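Local coordinates for protein hydrolase (Thermococcus thioreducens, PDB 6IAH) that probably hydrolyses phosphate monoesters, phosphoglycolate perhaps among them, as a magnesium-binding phosphatase of the haloacid dehalogenase superfamily, at residues 182-196 / 206-220. Residues are numbered along the deposited sequence; the frame is centred on the assembly and turned at random.
Sequences PRALWELVRGEPGVY and FVENYRGKYGDFDFV
Leu185 of helix 183-189 sets one methyl against the faces of Tyr210 and Phe217, at the edge of the Rossmann-like HAD core, where strand 194-198, helix 201-213 and strand 218-221 form a parallel beta-alpha-beta unit. With CG anti to the backbone N (chi1 -173°), its CD2 lies over a face of Tyr210, 4.1 Å from the ring centroid, and over a face of Phe217 as well. The other face of Phe217 lies against the Gly194 peptide; a side chain at Gly194 would clash with this ring. Further along the helix, the five-membered ring of Trp186 and the ring of Tyr214 form an offset stack, centroids 4.6 Å apart and planes 13° from parallel, while Trp186 CB sits over the same face of Tyr214. Lys213 CG covers the opposite face, and Tyr214 OH touches Arg183 CG at 3.3 Å. Were Tyr214 an alanine, the indole of Trp186 would probably lose its stacking partner and a gap would be likely to open between Trp186 and Lys213. Towards the magnesium site, Phe206 turns its edge to the face of Tyr196, planes at 86°; Tyr196 itself packs on the metal ligand Asp6, its OH hydrogen-bonded to Val149 O. Phe206 CZ also meets Leu185 CB at 3.4 Å. Backbone hydrogen bonds join the strands: Asp218 N to Gly194 O, Tyr196 N to Asp218 O and Val220 N to Tyr196 O. A water also bridges the segments, 2.7 Å from Tyr210 OH and donating to Glu192 O at 2.6 Å.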
ATOM      1  N   PRO A 182      16.152  -0.340  -6.223  1.00 28.80           N
ATOM      2  CA  PRO A 182      16.977   0.504  -5.414  1.00 28.11           C
ATOM      3  C   PRO A 182      17.157   1.926  -5.953  1.00 26.28           C
ATOM      4  O   PRO A 182      17.573   2.796  -5.200  1.00 24.00           O
ATOM      5  CB  PRO A 182      18.317  -0.248  -5.380  1.00 28.60           C
ATOM      6  CG  PRO A 182      18.358  -0.999  -6.665  1.00 30.40           C
ATOM      7  CD  PRO A 182      16.941  -1.411  -6.872  1.00 30.50           C
ATOM      8  N   ARG A 183      16.825   2.170  -7.199  1.00 29.87           N
ATOM      9  CA  ARG A 183      16.895   3.532  -7.784  1.00 30.02           C
ATOM     10  C   ARG A 183      15.935   4.505  -7.068  1.00 29.18           C
ATOM     11  O   ARG A 183      16.160   5.687  -7.078  1.00 29.51           O
ATOM     12  CB  ARG A 183      16.523   3.498  -9.268  1.00 32.29           C
ATOM     13  CG  ARG A 183      17.472   2.675 -10.132  1.00 36.59           C
ATOM     14  CD  ARG A 183      16.871   2.329 -11.502  1.00 41.19           C
ATOM     15  NE  ARG A 183      17.755   1.431 -12.244  1.00 40.94           N
ATOM     16  CZ  ARG A 183      17.921   0.125 -12.021  1.00 45.40           C
ATOM     17  NH1 ARG A 183      17.232  -0.508 -11.060  1.00 47.74           N
ATOM     18  NH2 ARG A 183      18.788  -0.575 -12.780  1.00 42.80           N
ATOM     19  N   ALA A 184      14.864   3.984  -6.457  1.00 26.96           N
ATOM     20  CA  ALA A 184      13.927   4.771  -5.662  1.00 28.48           C
ATOM     21  C   ALA A 184      14.593   5.447  -4.456  1.00 30.45           C
ATOM     22  O   ALA A 184      14.290   6.595  -4.118  1.00 29.69           O
ATOM     23  CB  ALA A 184      12.750   3.877  -5.171  1.00 28.53           C
ATOM     24  N   LEU A 185      15.537   4.729  -3.839  1.00 28.57           N
ATOM     25  CA  LEU A 185      16.215   5.224  -2.688  1.00 29.26           C
ATOM     26  C   LEU A 185      17.343   6.132  -3.174  1.00 28.12           C
ATOM     27  O   LEU A 185      17.558   7.223  -2.616  1.00 28.62           O
ATOM     28  CB  LEU A 185      16.716   4.055  -1.812  1.00 28.88           C
ATOM     29  CG  LEU A 185      17.316   4.455  -0.443  1.00 31.17           C
ATOM     30  CD1 LEU A 185      16.499   5.438   0.439  1.00 27.43           C
ATOM     31  CD2 LEU A 185      17.630   3.146   0.315  1.00 32.42           C
ATOM     32  N   TRP A 186      18.030   5.734  -4.228  1.00 29.69           N
ATOM     33  CA  TRP A 186      19.096   6.578  -4.772  1.00 31.36           C
ATOM     34  C   TRP A 186      18.567   7.929  -5.192  1.00 35.65           C
ATOM     35  O   TRP A 186      19.202   8.953  -4.967  1.00 33.72           O
ATOM     36  CB  TRP A 186      19.756   5.903  -5.963  1.00 31.21           C
ATOM     37  CG  TRP A 186      20.748   6.763  -6.617  1.00 33.54           C
ATOM     38  CD1 TRP A 186      20.548   7.566  -7.692  1.00 36.81           C
ATOM     39  CD2 TRP A 186      22.101   6.956  -6.202  1.00 34.30           C
ATOM     40  NE1 TRP A 186      21.724   8.228  -7.998  1.00 40.94           N
ATOM     41  CE2 TRP A 186      22.691   7.855  -7.100  1.00 38.87           C
ATOM     42  CE3 TRP A 186      22.881   6.408  -5.187  1.00 38.35           C
ATOM     43  CZ2 TRP A 186      24.042   8.238  -7.003  1.00 46.65           C
ATOM     44  CZ3 TRP A 186      24.232   6.779  -5.093  1.00 44.18           C
ATOM     45  CH2 TRP A 186      24.794   7.683  -5.993  1.00 41.70           C
ATOM     46  N   GLU A 187      17.389   7.923  -5.806  1.00 38.36           N
ATOM     47  CA  GLU A 187      16.689   9.150  -6.171  1.00 38.07           C
ATOM     48  C   GLU A 187      16.661  10.193  -5.056  1.00 35.67           C
ATOM     49  O   GLU A 187      16.866  11.376  -5.302  1.00 34.98           O
ATOM     50  CB  GLU A 187      15.234   8.821  -6.581  1.00 42.12           C
ATOM     51  CG  GLU A 187      14.463   9.962  -7.242  1.00 50.43           C
ATOM     52  CD  GLU A 187      15.231  10.579  -8.413  1.00 56.54           C
ATOM     53  OE1 GLU A 187      16.080   9.846  -9.011  1.00 59.72           O
ATOM     54  OE2 GLU A 187      15.026  11.804  -8.684  1.00 61.33           O
ATOM     55  N   LEU A 188      16.365   9.750  -3.842  1.00 32.52           N
ATOM     56  CA  LEU A 188      16.299  10.614  -2.690  1.00 35.83           C
ATOM     57  C   LEU A 188      17.680  10.942  -2.132  1.00 32.93           C
ATOM     58  O   LEU A 188      18.011  12.105  -1.956  1.00 31.72           O
ATOM     59  CB  LEU A 188      15.490   9.975  -1.561  1.00 38.23           C
ATOM     60  CG  LEU A 188      14.005  10.198  -1.433  1.00 42.39           C
ATOM     61  CD1 LEU A 188      13.614   9.741  -0.042  1.00 44.06           C
ATOM     62  CD2 LEU A 188      13.668  11.664  -1.690  1.00 43.47           C
ATOM     63  N   VAL A 189      18.440   9.901  -1.773  1.00 29.01           N
ATOM     64  CA  VAL A 189      19.617  10.077  -0.929  1.00 29.17           C
ATOM     65  C   VAL A 189      20.903  10.332  -1.719  1.00 34.31           C
ATOM     66  O   VAL A 189      21.821  10.884  -1.170  1.00 35.33           O
ATOM     67  CB  VAL A 189      19.789   8.973   0.113  1.00 29.85           C
ATOM     68  CG1 VAL A 189      18.499   8.805   0.931  1.00 30.97           C
ATOM     69  CG2 VAL A 189      20.190   7.609  -0.495  1.00 31.61           C
ATOM     70  N   ARG A 190      20.973   9.920  -2.982  1.00 35.92           N
ATOM     71  CA  ARG A 190      22.156  10.132  -3.820  1.00 38.82           C
ATOM     72  C   ARG A 190      23.521   9.753  -3.137  1.00 36.16           C
ATOM     73  O   ARG A 190      24.466  10.499  -3.162  1.00 38.42           O
ATOM     74  CB  ARG A 190      22.146  11.580  -4.279  1.00 40.10           C
ATOM     75  CG  ARG A 190      20.887  12.007  -5.017  1.00 46.52           C
ATOM     76  CD  ARG A 190      20.781  11.365  -6.396  1.00 53.64           C
ATOM     77  NE  ARG A 190      19.488  11.615  -7.054  1.00 64.40           N
ATOM     78  CZ  ARG A 190      19.225  12.565  -7.961  1.00 71.38           C
ATOM     79  NH1 ARG A 190      20.156  13.434  -8.351  1.00 70.25           N
ATOM     80  NH2 ARG A 190      18.003  12.657  -8.485  1.00 76.37           N
ATOM     81  N   GLY A 191      23.547   8.609  -2.473  1.00 38.35           N
ATOM     82  CA  GLY A 191      24.738   8.095  -1.809  1.00 38.71           C
ATOM     83  C   GLY A 191      25.054   8.620  -0.416  1.00 38.22           C
ATOM     84  O   GLY A 191      26.055   8.249   0.146  1.00 38.08           O
ATOM     85  N   GLU A 192      24.229   9.492   0.133  1.00 34.42           N
ATOM     86  CA  GLU A 192      24.439  10.007   1.453  1.00 32.44           C
ATOM     87  C   GLU A 192      23.886   8.939   2.400  1.00 31.02           C
ATOM     88  O   GLU A 192      22.968   8.172   2.033  1.00 29.97           O
ATOM     89  CB  GLU A 192      23.702  11.318   1.709  1.00 36.34           C
ATOM     90  CG  GLU A 192      24.035  12.456   0.753  1.00 46.06           C
ATOM     91  CD  GLU A 192      23.009  13.573   0.802  1.00 53.99           C
ATOM     92  OE1 GLU A 192      22.180  13.642   1.740  1.00 60.66           O
ATOM     93  OE2 GLU A 192      23.010  14.401  -0.122  1.00 79.04           O
ATOM     94  N   PRO A 193      24.431   8.904   3.611  1.00 28.97           N
ATOM     95  CA  PRO A 193      24.076   7.843   4.525  1.00 26.52           C
ATOM     96  C   PRO A 193      22.736   8.018   5.135  1.00 23.94           C
ATOM     97  O   PRO A 193      22.233   9.115   5.239  1.00 26.12           O
ATOM     98  CB  PRO A 193      25.103   7.959   5.623  1.00 28.95           C
ATOM     99  CG  PRO A 193      26.173   8.839   5.056  1.00 34.94           C
ATOM    100  CD  PRO A 193      25.467   9.776   4.183  1.00 30.61           C
ATOM    101  N   GLY A 194      22.228   6.935   5.656  1.00 28.19           N
ATOM    102  CA  GLY A 194      20.923   6.991   6.281  1.00 27.96           C
ATOM    103  C   GLY A 194      20.372   5.647   6.613  1.00 27.06           C
ATOM    104  O   GLY A 194      21.067   4.607   6.539  1.00 24.52           O
ATOM    105  N   VAL A 195      19.086   5.687   6.967  1.00 26.28           N
ATOM    106  CA  VAL A 195      18.328   4.508   7.301  1.00 26.82           C
ATOM    107  C   VAL A 195      16.929   4.558   6.634  1.00 25.43           C
ATOM    108  O   VAL A 195      16.347   5.650   6.500  1.00 24.71           O
ATOM    109  CB  VAL A 195      18.207   4.356   8.829  1.00 27.44           C
ATOM    110  CG1 VAL A 195      17.565   5.566   9.495  1.00 28.30           C
ATOM    111  CG2 VAL A 195      17.486   3.052   9.226  1.00 27.06           C
ATOM    112  N   TYR A 196      16.420   3.372   6.246  1.00 23.04           N
ATOM    113  CA  TYR A 196      15.070   3.209   5.753  1.00 21.55           C
ATOM    114  C   TYR A 196      14.307   2.454   6.804  1.00 22.62           C
ATOM    115  O   TYR A 196      14.772   1.428   7.241  1.00 25.30           O
ATOM    116  CB  TYR A 196      15.017   2.434   4.435  1.00 24.58           C
ATOM    117  CG  TYR A 196      13.659   2.483   3.772  1.00 25.08           C
ATOM    118  CD1 TYR A 196      13.203   3.638   3.129  1.00 25.91           C
ATOM    119  CD2 TYR A 196      12.784   1.387   3.816  1.00 26.15           C
ATOM    120  CE1 TYR A 196      11.930   3.682   2.552  1.00 25.17           C
ATOM    121  CE2 TYR A 196      11.524   1.415   3.219  1.00 23.67           C
ATOM    122  CZ  TYR A 196      11.084   2.560   2.607  1.00 25.74           C
ATOM    123  OH  TYR A 196       9.812   2.597   2.051  1.00 23.46           O
ATOM    124  N   PHE A 206      14.355  -4.227  -0.693  1.00 24.18           N
ATOM    125  CA  PHE A 206      14.656  -2.914  -1.262  1.00 22.86           C
ATOM    126  C   PHE A 206      16.060  -2.427  -0.849  1.00 24.32           C
ATOM    127  O   PHE A 206      16.901  -1.929  -1.678  1.00 23.42           O
ATOM    128  CB  PHE A 206      13.517  -1.956  -0.804  1.00 22.43           C
ATOM    129  CG  PHE A 206      13.691  -0.499  -1.114  1.00 24.40           C
ATOM    130  CD1 PHE A 206      14.096  -0.058  -2.378  1.00 24.79           C
ATOM    131  CD2 PHE A 206      13.311   0.458  -0.160  1.00 24.94           C
ATOM    132  CE1 PHE A 206      14.150   1.289  -2.675  1.00 26.57           C
ATOM    133  CE2 PHE A 206      13.358   1.818  -0.477  1.00 26.03           C
ATOM    134  CZ  PHE A 206      13.816   2.221  -1.718  1.00 25.89           C
ATOM    135  N   VAL A 207      16.271  -2.421   0.454  1.00 25.65           N
ATOM    136  CA  VAL A 207      17.542  -1.919   1.017  1.00 27.63           C
ATOM    137  C   VAL A 207      18.704  -2.923   0.732  1.00 29.04           C
ATOM    138  O   VAL A 207      19.794  -2.493   0.325  1.00 27.98           O
ATOM    139  CB  VAL A 207      17.428  -1.597   2.522  1.00 26.84           C
ATOM    140  CG1 VAL A 207      18.740  -1.151   3.081  1.00 26.26           C
ATOM    141  CG2 VAL A 207      16.378  -0.514   2.762  1.00 28.99           C
ATOM    142  N   GLU A 208      18.455  -4.227   0.859  1.00 27.57           N
ATOM    143  CA  GLU A 208      19.454  -5.234   0.329  1.00 27.51           C
ATOM    144  C   GLU A 208      19.864  -4.903  -1.112  1.00 29.88           C
ATOM    145  O   GLU A 208      21.064  -4.897  -1.440  1.00 27.45           O
ATOM    146  CB  GLU A 208      18.899  -6.637   0.413  1.00 26.01           C
ATOM    147  CG  GLU A 208      18.869  -7.195   1.822  1.00 28.53           C
ATOM    148  CD  GLU A 208      17.884  -8.367   2.055  1.00 31.38           C
ATOM    149  OE1 GLU A 208      17.278  -8.922   1.133  1.00 34.10           O
ATOM    150  OE2 GLU A 208      17.702  -8.750   3.206  1.00 34.04           O
ATOM    151  N   ASN A 209      18.886  -4.570  -1.969  1.00 25.46           N
ATOM    152  CA  ASN A 209      19.230  -4.182  -3.348  1.00 26.03           C
ATOM    153  C   ASN A 209      20.055  -2.924  -3.440  1.00 27.78           C
ATOM    154  O   ASN A 209      20.893  -2.746  -4.354  1.00 27.43           O
ATOM    155  CB  ASN A 209      17.968  -3.998  -4.218  1.00 26.72           C
ATOM    156  CG  ASN A 209      17.255  -5.312  -4.510  1.00 27.37           C
ATOM    157  OD1 ASN A 209      17.857  -6.395  -4.512  1.00 24.38           O
ATOM    158  ND2 ASN A 209      15.952  -5.224  -4.724  1.00 25.73           N
ATOM    159  N   TYR A 210      19.786  -1.982  -2.549  1.00 27.12           N
ATOM    160  CA  TYR A 210      20.533  -0.729  -2.548  1.00 27.58           C
ATOM    161  C   TYR A 210      21.998  -0.975  -2.175  1.00 26.88           C
ATOM    162  O   TYR A 210      22.959  -0.414  -2.787  1.00 24.65           O
ATOM    163  CB  TYR A 210      19.874   0.285  -1.548  1.00 26.25           C
ATOM    164  CG  TYR A 210      20.546   1.646  -1.616  1.00 28.20           C
ATOM    165  CD1 TYR A 210      20.179   2.583  -2.569  1.00 29.68           C
ATOM    166  CD2 TYR A 210      21.583   1.976  -0.711  1.00 28.95           C
ATOM    167  CE1 TYR A 210      20.815   3.830  -2.651  1.00 29.72           C
ATOM    168  CE2 TYR A 210      22.204   3.209  -0.747  1.00 29.01           C
ATOM    169  CZ  TYR A 210      21.825   4.137  -1.722  1.00 31.92           C
ATOM    170  OH  TYR A 210      22.459   5.353  -1.786  1.00 30.65           O
ATOM    171  N   ARG A 211      22.152  -1.781  -1.147  1.00 25.80           N
ATOM    172  CA  ARG A 211      23.483  -2.235  -0.695  1.00 30.93           C
ATOM    173  C   ARG A 211      24.189  -2.974  -1.814  1.00 35.51           C
ATOM    174  O   ARG A 211      25.377  -2.776  -2.021  1.00 35.15           O
ATOM    175  CB  ARG A 211      23.384  -3.145   0.523  1.00 32.75           C
ATOM    176  CG  ARG A 211      23.094  -2.409   1.814  1.00 33.19           C
ATOM    177  CD  ARG A 211      22.984  -3.380   2.955  1.00 34.56           C
ATOM    178  NE  ARG A 211      22.157  -2.838   4.024  1.00 35.42           N
ATOM    179  CZ  ARG A 211      21.178  -3.476   4.646  1.00 40.90           C
ATOM    180  NH1 ARG A 211      20.833  -4.732   4.322  1.00 43.69           N
ATOM    181  NH2 ARG A 211      20.537  -2.853   5.632  1.00 41.43           N
ATOM    182  N   GLY A 212      23.449  -3.786  -2.567  1.00 34.59           N
ATOM    183  CA  GLY A 212      24.042  -4.490  -3.701  1.00 36.00           C
ATOM    184  C   GLY A 212      24.526  -3.561  -4.806  1.00 35.69           C
ATOM    185  O   GLY A 212      25.589  -3.770  -5.377  1.00 34.01           O
ATOM    186  N   LYS A 213      23.761  -2.520  -5.087  1.00 34.84           N
ATOM    187  CA  LYS A 213      24.016  -1.652  -6.252  1.00 38.34           C
ATOM    188  C   LYS A 213      24.797  -0.396  -5.944  1.00 37.78           C
ATOM    189  O   LYS A 213      25.653   0.021  -6.740  1.00 35.65           O
ATOM    190  CB  LYS A 213      22.684  -1.260  -6.911  1.00 40.64           C
ATOM    191  CG  LYS A 213      22.834  -0.652  -8.303  1.00 42.99           C
ATOM    192  CD  LYS A 213      21.480  -0.542  -8.969  1.00 47.05           C
ATOM    193  CE  LYS A 213      21.537   0.352 -10.192  1.00 50.57           C
ATOM    194  NZ  LYS A 213      22.100  -0.426 -11.308  1.00 53.08           N
ATOM    195  N   TYR A 214      24.493   0.235  -4.812  1.00 37.49           N
ATOM    196  CA  TYR A 214      24.994   1.582  -4.574  1.00 37.83           C
ATOM    197  C   TYR A 214      25.957   1.651  -3.439  1.00 38.21           C
ATOM    198  O   TYR A 214      27.031   2.188  -3.613  1.00 41.38           O
ATOM    199  CB  TYR A 214      23.845   2.555  -4.377  1.00 35.16           C
ATOM    200  CG  TYR A 214      22.978   2.719  -5.597  1.00 34.32           C
ATOM    201  CD1 TYR A 214      23.410   3.448  -6.692  1.00 35.20           C
ATOM    202  CD2 TYR A 214      21.674   2.183  -5.623  1.00 33.78           C
ATOM    203  CE1 TYR A 214      22.603   3.614  -7.789  1.00 36.29           C
ATOM    204  CE2 TYR A 214      20.869   2.340  -6.710  1.00 34.42           C
ATOM    205  CZ  TYR A 214      21.315   3.067  -7.773  1.00 34.95           C
ATOM    206  OH  TYR A 214      20.457   3.186  -8.811  1.00 39.53           O
ATOM    207  N   GLY A 215      25.605   1.062  -2.306  1.00 34.78           N
ATOM    208  CA  GLY A 215      26.391   1.238  -1.121  1.00 37.26           C
ATOM    209  C   GLY A 215      25.612   1.090   0.170  1.00 33.36           C
ATOM    210  O   GLY A 215      24.433   0.736   0.151  1.00 30.79           O
ATOM    211  N   ASP A 216      26.259   1.438   1.277  0.50 32.61           N
ATOM    212  CA  ASP A 216      25.720   1.107   2.558  0.50 31.37           C
ATOM    213  C   ASP A 216      24.514   1.964   2.922  0.50 27.63           C
ATOM    214  O   ASP A 216      24.418   3.133   2.559  0.50 28.25           O
ATOM    215  CB  ASP A 216      26.752   1.248   3.647  0.50 35.83           C
ATOM    216  CG  ASP A 216      26.330   0.523   4.852  0.50 37.14           C
ATOM    217  OD1 ASP A 216      25.479  -0.388   4.634  0.50 37.96           O
ATOM    218  OD2 ASP A 216      26.784   0.883   5.959  0.50 38.99           O
ATOM    219  N   PHE A 217      23.588   1.346   3.644  1.00 25.41           N
ATOM    220  CA  PHE A 217      22.391   2.048   4.105  1.00 26.87           C
ATOM    221  C   PHE A 217      21.760   1.093   5.093  1.00 24.98           C
ATOM    222  O   PHE A 217      21.814  -0.098   4.895  1.00 26.59           O
ATOM    223  CB  PHE A 217      21.441   2.292   2.937  1.00 26.53           C
ATOM    224  CG  PHE A 217      20.621   3.507   3.084  1.00 26.74           C
ATOM    225  CD1 PHE A 217      21.144   4.750   2.777  1.00 28.10           C
ATOM    226  CD2 PHE A 217      19.325   3.426   3.563  1.00 24.48           C
ATOM    227  CE1 PHE A 217      20.376   5.899   2.945  1.00 29.41           C
ATOM    228  CE2 PHE A 217      18.567   4.552   3.726  1.00 24.15           C
ATOM    229  CZ  PHE A 217      19.070   5.789   3.412  1.00 27.64           C
ATOM    230  N   ASP A 218      21.217   1.613   6.151  1.00 24.67           N
ATOM    231  CA  ASP A 218      20.606   0.800   7.197  1.00 26.85           C
ATOM    232  C   ASP A 218      19.150   0.557   6.945  1.00 26.22           C
ATOM    233  O   ASP A 218      18.461   1.347   6.277  1.00 23.86           O
ATOM    234  CB  ASP A 218      20.772   1.450   8.567  1.00 29.63           C
ATOM    235  CG  ASP A 218      22.259   1.514   9.033  1.00 40.56           C
ATOM    236  OD1 ASP A 218      23.119   0.673   8.656  1.00 44.37           O
ATOM    237  OD2 ASP A 218      22.554   2.442   9.814  1.00 49.97           O
ATOM    238  N   PHE A 219      18.645  -0.525   7.548  1.00 24.90           N
ATOM    239  CA  PHE A 219      17.276  -0.850   7.430  1.00 26.44           C
ATOM    240  C   PHE A 219      16.770  -1.213   8.806  1.00 27.92           C
ATOM    241  O   PHE A 219      17.461  -1.931   9.528  1.00 27.48           O
ATOM    242  CB  PHE A 219      17.054  -2.052   6.480  1.00 26.61           C
ATOM    243  CG  PHE A 219      15.641  -2.594   6.534  1.00 27.21           C
ATOM    244  CD1 PHE A 219      14.558  -1.827   6.014  1.00 26.89           C
ATOM    245  CD2 PHE A 219      15.348  -3.821   7.179  1.00 27.52           C
ATOM    246  CE1 PHE A 219      13.263  -2.295   6.092  1.00 25.81           C
ATOM    247  CE2 PHE A 219      14.044  -4.279   7.251  1.00 27.09           C
ATOM    248  CZ  PHE A 219      12.992  -3.526   6.696  1.00 27.11           C
ATOM    249  N   VAL A 220      15.588  -0.701   9.167  1.00 26.84           N
ATOM    250  CA  VAL A 220      14.909  -1.048  10.426  1.00 27.68           C
ATOM    251  C   VAL A 220      13.495  -1.502  10.134  1.00 29.51           C
ATOM    252  O   VAL A 220      12.723  -0.807   9.418  1.00 28.13           O
ATOM    253  CB  VAL A 220      14.956   0.178  11.383  1.00 29.43           C
ATOM    254  CG1 VAL A 220      14.049   0.029  12.596  1.00 33.15           C
ATOM    255  CG2 VAL A 220      16.390   0.419  11.828  1.00 31.89           C
TER
HETATM  256  O   HOH W   1      23.535   6.047   0.642  1.00 32.87           O
HETATM  257  O   HOH W   2      24.484   4.523   5.320  1.00 39.74           O
HETATM  258  O   HOH W   3      23.514   4.344   7.877  1.00 47.05           O